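Local coordinates for 4-hydroxy-tetrahydrodipicolinate synthase (Methylacidiphilum fumariolicum SolV, PDB 6T3T) that condenses pyruvate with L-aspartate beta-semialdehyde to 4-hydroxy-tetrahydrodipicolinate, a step of lysine biosynthesis, and assembles as a homotetramer, a dimer of dimers, at the interface of chains A and B and the interface of chains A and C. Sequence-based numbering; all coordinates share one arbitrary frame. Chains: chain A/B/C, 4-hydroxy-tetrahydrodipicolinate synthase.

Contact 1: the interface of chains A and B. Residues chain A 80-81, 106-108; chain B 49-50, 106, 270.
Two loops of chain A meet three pieces of chain B. The A loops carry A:Asn80 and A:Ser81, just before helix 82-95, and A:Tyr106 to A:Asn108, after strand 99-103. Chain B brings the 3-10 helix 48-50, the loop at B:Tyr106 and the loop at B:Pro270. The two Tyr106 rings meet rim to rim across the two-fold axis, with A:Tyr106 CD1 3.8 Å from B:Tyr106 CD1. B:Tyr106 also leans on A:Tyr107. B:Tyr106 CD2 lies 3.9 Å above the A:Tyr107 ring plane, toward the rim. The unusual backbone of A:Tyr107 (phi 78°, psi -46°) turns it toward chain B, and CG anti to the backbone N (chi1 -176°) carries its ring past B:Tyr106. B:Pro49 lies across the amide of A:Asn80, with CB 3.5 Å from A:Asn80 ND2. That amide is held at both ends, directly at ND2 and through water 1 at OD1. A:Asn80 ND2 donates to the backbone A:Tyr106 O at 3.1 Å, and water 1 links A:Asn80 OD1 to the backbone B:Pro49 O. A:Asn108 ND2 holds A:Asn80 O at 2.9 Å, with the acceptor in its amide plane, and also packs on B:Pro270 CG at 3.6 Å. The site joins the tight dimer and places A:Tyr107, probably a proton-relay residue, to serve the active site of the neighbouring subunit, as is known for the family.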
loop_
_atom_site.group_PDB
_atom_site.type_symbol
_atom_site.label_atom_id
_atom_site.label_comp_id
_atom_site.label_asym_id
_atom_site.label_seq_id
_atom_site.Cartn_x
_atom_site.Cartn_y
_atom_site.Cartn_z
ATOM N N ASN A 80 -1.189 24.056 4.793
ATOM C CA ASN A 80 -2.040 23.215 5.629
ATOM C C ASN A 80 -2.721 24.022 6.730
ATOM O O ASN A 80 -3.382 23.441 7.594
ATOM C CB ASN A 80 -1.248 22.047 6.228
ATOM C CG ASN A 80 -0.130 22.504 7.131
ATOM O OD1 ASN A 80 0.111 23.706 7.291
ATOM N ND2 ASN A 80 0.556 21.545 7.740
ATOM N N SER A 81 -2.527 25.339 6.731
ATOM C CA SER A 81 -3.317 26.280 7.513
ATOM C C SER A 81 -4.234 27.047 6.571
ATOM O O SER A 81 -3.759 27.752 5.662
ATOM C CB SER A 81 -2.422 27.253 8.273
ATOM O OG SER A 81 -3.194 28.359 8.719
ATOM N N TYR A 106 -1.289 19.281 3.821
ATOM C CA TYR A 106 -0.344 18.205 4.052
ATOM C C TYR A 106 -0.153 18.045 5.565
ATOM O O TYR A 106 -0.354 18.993 6.338
ATOM C CB TYR A 106 0.984 18.523 3.348
ATOM C CG TYR A 106 1.369 19.978 3.552
ATOM C CD1 TYR A 106 1.985 20.417 4.741
ATOM C CD2 TYR A 106 1.001 20.927 2.618
ATOM C CE1 TYR A 106 2.278 21.763 4.942
ATOM C CE2 TYR A 106 1.272 22.256 2.806
ATOM C CZ TYR A 106 1.905 22.676 3.966
ATOM O OH TYR A 106 2.153 24.013 4.121
ATOM N N TYR A 107 0.178 16.821 5.970
ATOM C CA TYR A 107 0.617 16.469 7.327
ATOM C C TYR A 107 -0.521 16.375 8.357
ATOM O O TYR A 107 -0.554 15.421 9.139
ATOM C CB TYR A 107 1.681 17.451 7.834
ATOM C CG TYR A 107 2.241 17.077 9.207
ATOM C CD1 TYR A 107 2.957 15.905 9.388
ATOM C CD2 TYR A 107 2.074 17.909 10.305
ATOM C CE1 TYR A 107 3.476 15.563 10.635
ATOM C CE2 TYR A 107 2.603 17.584 11.549
ATOM C CZ TYR A 107 3.286 16.400 11.705
ATOM O OH TYR A 107 3.806 16.074 12.933
ATOM N N ASN A 108 -1.445 17.344 8.391
ATOM C CA ASN A 108 -2.491 17.255 9.414
ATOM C C ASN A 108 -3.663 16.384 8.987
ATOM O O ASN A 108 -4.537 16.113 9.815
ATOM C CB ASN A 108 -2.983 18.651 9.860
ATOM C CG ASN A 108 -3.249 19.597 8.706
ATOM O OD1 ASN A 108 -3.363 19.175 7.548
ATOM N ND2 ASN A 108 -3.324 20.905 9.015
ATOM N N PRO B 49 0.282 22.955 13.161
ATOM C CA PRO B 49 0.179 23.581 11.823
ATOM C C PRO B 49 -0.660 24.836 11.800
ATOM O O PRO B 49 -0.425 25.717 10.956
ATOM C CB PRO B 49 -0.454 22.479 10.961
ATOM C CG PRO B 49 -0.095 21.214 11.645
ATOM C CD PRO B 49 -0.134 21.535 13.106
ATOM N N THR B 50 -1.649 24.945 12.681
ATOM C CA THR B 50 -2.555 26.079 12.657
ATOM C C THR B 50 -2.276 27.083 13.775
ATOM O O THR B 50 -3.004 28.068 13.904
ATOM C CB THR B 50 -4.002 25.588 12.686
ATOM O OG1 THR B 50 -4.178 24.641 13.743
ATOM C CG2 THR B 50 -4.338 24.878 11.344
ATOM N N TYR B 106 7.856 16.943 6.255
ATOM C CA TYR B 106 6.655 16.456 5.605
ATOM C C TYR B 106 6.530 17.152 4.254
ATOM O O TYR B 106 7.068 18.244 4.058
ATOM C CB TYR B 106 5.425 16.736 6.491
ATOM C CG TYR B 106 5.510 18.123 7.104
ATOM C CD1 TYR B 106 5.215 19.273 6.360
ATOM C CD2 TYR B 106 5.954 18.290 8.427
ATOM C CE1 TYR B 106 5.317 20.546 6.954
ATOM C CE2 TYR B 106 6.078 19.534 8.994
ATOM C CZ TYR B 106 5.775 20.652 8.271
ATOM O OH TYR B 106 5.920 21.889 8.863
ATOM N N PRO B 270 -7.725 23.537 8.479
ATOM C CA PRO B 270 -8.601 22.574 7.804
ATOM C C PRO B 270 -9.167 21.414 8.642
ATOM O O PRO B 270 -9.868 20.555 8.078
ATOM C CB PRO B 270 -7.684 22.033 6.706
ATOM C CG PRO B 270 -6.317 21.998 7.407
ATOM C CD PRO B 270 -6.298 23.213 8.303
HETATM O O HOH W 1 1.616 25.257 9.086
#

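Contact 2: the interface of chains A and C. Residues chain A 222, 225, 227-228; chain C 222, 225, 227-228.
A:Phe228 has A:Pro227 on one face, with the proline CG 4.0 Å above the ring centre, and its CE1 edge points at the C:Tyr222 ring. This patch of the dimer-dimer interface of a DapA-family tetramer is built by the end of helix 212-223 and the start of helix 227-243 of each chain. The two aromatic planes stand at 85°, an edge-to-face stack. A:Phe228 CE1 reaches C:Tyr222 CE1 at 3.5 Å, near the rim and not over the middle. In chain C, C:Pro227 CG covers C:Phe228 more toward its rim. At the edge of the A:Tyr222 ring, in its plane, lies water 2. A:Phe228 CG is anti to the carbonyl carbon (chi1 -53°), which swings the ring tip to the end of the partner helix. There CZ lies 3.2 Å from the backbone C:Tyr222 O, and CE2 packs on C:Gly225 CA. An alanine in place of A:Phe228 would probably open a gap beside C:Gly225 and leave the C:Tyr222 ring without its edge-on partner. C:Phe228 repeats the carbonyl and glycine contacts only, with CZ 3.7 Å from A:Gly225 CA. A:Tyr222 is turned differently from C:Tyr222 (chi1 -155°), and its tip goes to C:Pro227 instead. A:Tyr222 OH, the phenol oxygen, lies 3.3 Å from C:Pro227 CB, and water 2 bridges it to the backbone C:Pro227 O. On the axis the two Pro227 rings meet crosswise, CG to CD.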
loop_
_atom_site.group_PDB
_atom_site.type_symbol
_atom_site.label_atom_id
_atom_site.label_comp_id
_atom_site.label_asym_id
_atom_site.label_seq_id
_atom_site.Cartn_x
_atom_site.Cartn_y
_atom_site.Cartn_z
ATOM N N TYR A 222 -1.895 15.640 -28.941
ATOM C CA TYR A 222 -3.053 14.840 -28.577
ATOM C C TYR A 222 -4.342 15.641 -28.736
ATOM O O TYR A 222 -5.328 15.137 -29.288
ATOM C CB TYR A 222 -2.915 14.268 -27.151
ATOM C CG TYR A 222 -3.754 13.013 -27.018
ATOM C CD1 TYR A 222 -3.243 11.776 -27.398
ATOM C CD2 TYR A 222 -5.077 13.078 -26.610
ATOM C CE1 TYR A 222 -4.004 10.639 -27.335
ATOM C CE2 TYR A 222 -5.855 11.933 -26.530
ATOM C CZ TYR A 222 -5.318 10.720 -26.911
ATOM O OH TYR A 222 -6.078 9.566 -26.860
ATOM N N GLY A 225 -5.915 15.682 -32.163
ATOM C CA GLY A 225 -6.257 14.433 -32.822
ATOM C C GLY A 225 -5.127 13.708 -33.535
ATOM O O GLY A 225 -5.356 13.051 -34.557
ATOM N N PRO A 227 -2.926 11.133 -32.118
ATOM C CA PRO A 227 -2.516 10.350 -30.939
ATOM C C PRO A 227 -1.185 9.642 -31.124
ATOM O O PRO A 227 -0.436 9.488 -30.149
ATOM C CB PRO A 227 -3.672 9.359 -30.767
ATOM C CG PRO A 227 -4.233 9.234 -32.190
ATOM C CD PRO A 227 -4.149 10.604 -32.747
ATOM N N PHE A 228 -0.846 9.243 -32.356
ATOM C CA PHE A 228 0.371 8.460 -32.572
ATOM C C PHE A 228 1.639 9.311 -32.579
ATOM O O PHE A 228 2.678 8.864 -32.075
ATOM C CB PHE A 228 0.205 7.631 -33.844
ATOM C CG PHE A 228 -1.052 6.807 -33.817
ATOM C CD1 PHE A 228 -1.390 6.114 -32.666
ATOM C CD2 PHE A 228 -1.937 6.803 -34.885
ATOM C CE1 PHE A 228 -2.563 5.385 -32.594
ATOM C CE2 PHE A 228 -3.122 6.066 -34.819
ATOM C CZ PHE A 228 -3.427 5.361 -33.665
ATOM N N TYR C 222 -9.504 3.785 -31.252
ATOM C CA TYR C 222 -8.199 4.375 -30.966
ATOM C C TYR C 222 -7.177 3.926 -31.996
ATOM O O TYR C 222 -6.356 4.729 -32.453
ATOM C CB TYR C 222 -7.723 4.059 -29.541
ATOM C CG TYR C 222 -6.286 4.508 -29.319
ATOM C CD1 TYR C 222 -5.226 3.746 -29.788
ATOM C CD2 TYR C 222 -5.993 5.711 -28.683
ATOM C CE1 TYR C 222 -3.925 4.156 -29.625
ATOM C CE2 TYR C 222 -4.661 6.132 -28.494
ATOM C CZ TYR C 222 -3.644 5.339 -28.989
ATOM O OH TYR C 222 -2.309 5.662 -28.881
ATOM N N GLY C 225 -6.972 5.825 -35.036
ATOM C CA GLY C 225 -6.610 7.219 -34.908
ATOM C C GLY C 225 -7.782 8.136 -34.645
ATOM O O GLY C 225 -7.769 9.290 -35.080
ATOM N N PRO C 227 -9.135 9.208 -31.450
ATOM C CA PRO C 227 -9.090 9.186 -29.983
ATOM C C PRO C 227 -10.314 9.797 -29.321
ATOM O O PRO C 227 -10.678 9.382 -28.216
ATOM C CB PRO C 227 -7.832 10.009 -29.671
ATOM C CG PRO C 227 -7.653 10.878 -30.855
ATOM C CD PRO C 227 -8.095 10.082 -32.023
ATOM N N PHE C 228 -10.960 10.781 -29.946
ATOM C CA PHE C 228 -12.034 11.477 -29.244
ATOM C C PHE C 228 -13.305 10.651 -29.227
ATOM O O PHE C 228 -14.051 10.682 -28.244
ATOM C CB PHE C 228 -12.244 12.859 -29.870
ATOM C CG PHE C 228 -10.972 13.668 -29.922
ATOM C CD1 PHE C 228 -10.060 13.591 -28.883
ATOM C CD2 PHE C 228 -10.660 14.453 -31.027
ATOM C CE1 PHE C 228 -8.874 14.301 -28.916
ATOM C CE2 PHE C 228 -9.483 15.169 -31.077
ATOM C CZ PHE C 228 -8.583 15.097 -30.012
HETATM O O HOH W 2 -8.825 9.719 -26.109
#

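Contact 3: the interface of chains A and B. Residues chain A 82, 113-114, 117; chain B 269-270, 272.
The N-terminal ends of helices 82-95 and 112-125 of chain A receive the B:Leu269 to B:Ala272 loop, which contains a cis peptide bond before B:Pro270. A:Thr82 starts the first helix. Its backbone N makes a weak hydrogen bond to B:Leu269 O at 3.4 Å. Its OG1 is anti to the carbonyl carbon (chi1 -55°), which lays the hydroxyl over the flat of the cis peptide. A:Thr82 OG1 is 3.2 Å from B:Leu269 O but stands above the carbonyl plane, not in it, so a hydrogen bond there is doubtful. The 3.1 Å from A:Thr82 OG1 to B:Pro270 N is a contact and not a hydrogen bond, since this nitrogen carries no hydrogen and its lone pair is delocalised in the peptide. B:Leu269 CB rests on A:Thr82 CB at 3.8 Å. The other end of this leucine turns to helix 112-125, where CD2 touches A:Arg117 CB at 3.6 Å. A:Arg117 is extended from CG to NE, and NE forms a salt bridge with A:Glu113 OE2 at 3.1 Å, one turn back. This pairing is likely to steady the aliphatic part under the leucine. B:Ala272 CB packs on A:Gly114 CA. In the family's TIM barrel, the two A helices lie outside the strands, and the B loop links helix 251-259 to helix 276-295.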
loop_
_atom_site.group_PDB
_atom_site.type_symbol
_atom_site.label_atom_id
_atom_site.label_comp_id
_atom_site.label_asym_id
_atom_site.label_seq_id
_atom_site.Cartn_x
_atom_site.Cartn_y
_atom_site.Cartn_z
ATOM N N THR A 82 -5.543 26.918 6.796
ATOM C CA THR A 82 -6.505 27.612 5.954
ATOM C C THR A 82 -6.284 29.119 6.011
ATOM O O THR A 82 -6.313 29.794 4.983
ATOM C CB THR A 82 -7.918 27.234 6.389
ATOM O OG1 THR A 82 -8.045 25.801 6.369
ATOM C CG2 THR A 82 -8.983 27.867 5.502
ATOM N N GLU A 113 -14.614 16.426 4.804
ATOM C CA GLU A 113 -15.353 17.619 5.201
ATOM C C GLU A 113 -14.405 18.754 5.546
ATOM O O GLU A 113 -14.675 19.920 5.225
ATOM C CB GLU A 113 -16.274 17.292 6.380
ATOM C CG GLU A 113 -17.117 18.461 6.885
ATOM C CD GLU A 113 -18.067 19.044 5.824
ATOM O OE1 GLU A 113 -18.389 18.365 4.817
ATOM O OE2 GLU A 113 -18.499 20.207 6.004
ATOM N N GLY A 114 -13.289 18.432 6.209
ATOM C CA GLY A 114 -12.258 19.428 6.424
ATOM C C GLY A 114 -11.714 19.997 5.127
ATOM O O GLY A 114 -11.438 21.190 5.033
ATOM N N ARG A 117 -14.409 22.384 3.682
ATOM C CA ARG A 117 -14.392 23.674 4.377
ATOM C C ARG A 117 -13.125 24.466 4.079
ATOM O O ARG A 117 -13.175 25.694 3.951
ATOM C CB ARG A 117 -14.526 23.470 5.877
ATOM C CG ARG A 117 -15.851 22.876 6.294
ATOM C CD ARG A 117 -15.899 22.679 7.789
ATOM N NE ARG A 117 -17.036 21.842 8.184
ATOM C CZ ARG A 117 -18.249 22.313 8.433
ATOM N NH1 ARG A 117 -18.481 23.616 8.342
ATOM N NH2 ARG A 117 -19.230 21.489 8.769
ATOM N N LEU B 269 -9.542 25.337 10.977
ATOM C CA LEU B 269 -9.528 24.717 9.665
ATOM C C LEU B 269 -8.081 24.612 9.178
ATOM O O LEU B 269 -7.265 25.522 9.419
ATOM C CB LEU B 269 -10.377 25.527 8.690
ATOM C CG LEU B 269 -11.878 25.458 8.966
ATOM C CD1 LEU B 269 -12.651 26.442 8.097
ATOM C CD2 LEU B 269 -12.419 24.035 8.772
ATOM N N PRO B 270 -7.725 23.537 8.479
ATOM C CA PRO B 270 -8.601 22.574 7.804
ATOM C C PRO B 270 -9.167 21.414 8.642
ATOM O O PRO B 270 -9.868 20.555 8.078
ATOM C CB PRO B 270 -7.684 22.033 6.706
ATOM C CG PRO B 270 -6.317 21.998 7.407
ATOM C CD PRO B 270 -6.298 23.213 8.303
ATOM N N ALA B 272 -11.779 19.432 10.838
ATOM C CA ALA B 272 -13.226 19.580 10.889
ATOM C C ALA B 272 -13.785 18.585 11.895
ATOM O O ALA B 272 -13.164 17.548 12.144
ATOM C CB ALA B 272 -13.850 19.345 9.504
#

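Contacts 1 and 3 belong to the same A-B interface. Their C-alpha centres are about 10 Å apart, and they share B:Pro270, which ties the loops of contact 1 to the helix starts of contact 3. Contact 2 lies about 41 Å from each, on another side of chain A, where it joins chain C. Contact 1 is centred about 13 Å from A:Tyr133 and contact 3 about 14 Å, against about 26 Å for contact 2. In this family the A-B type of pair is the tight dimer, in keeping with its nearness to the active site. Contact 2 joins such dimers into the tetramer.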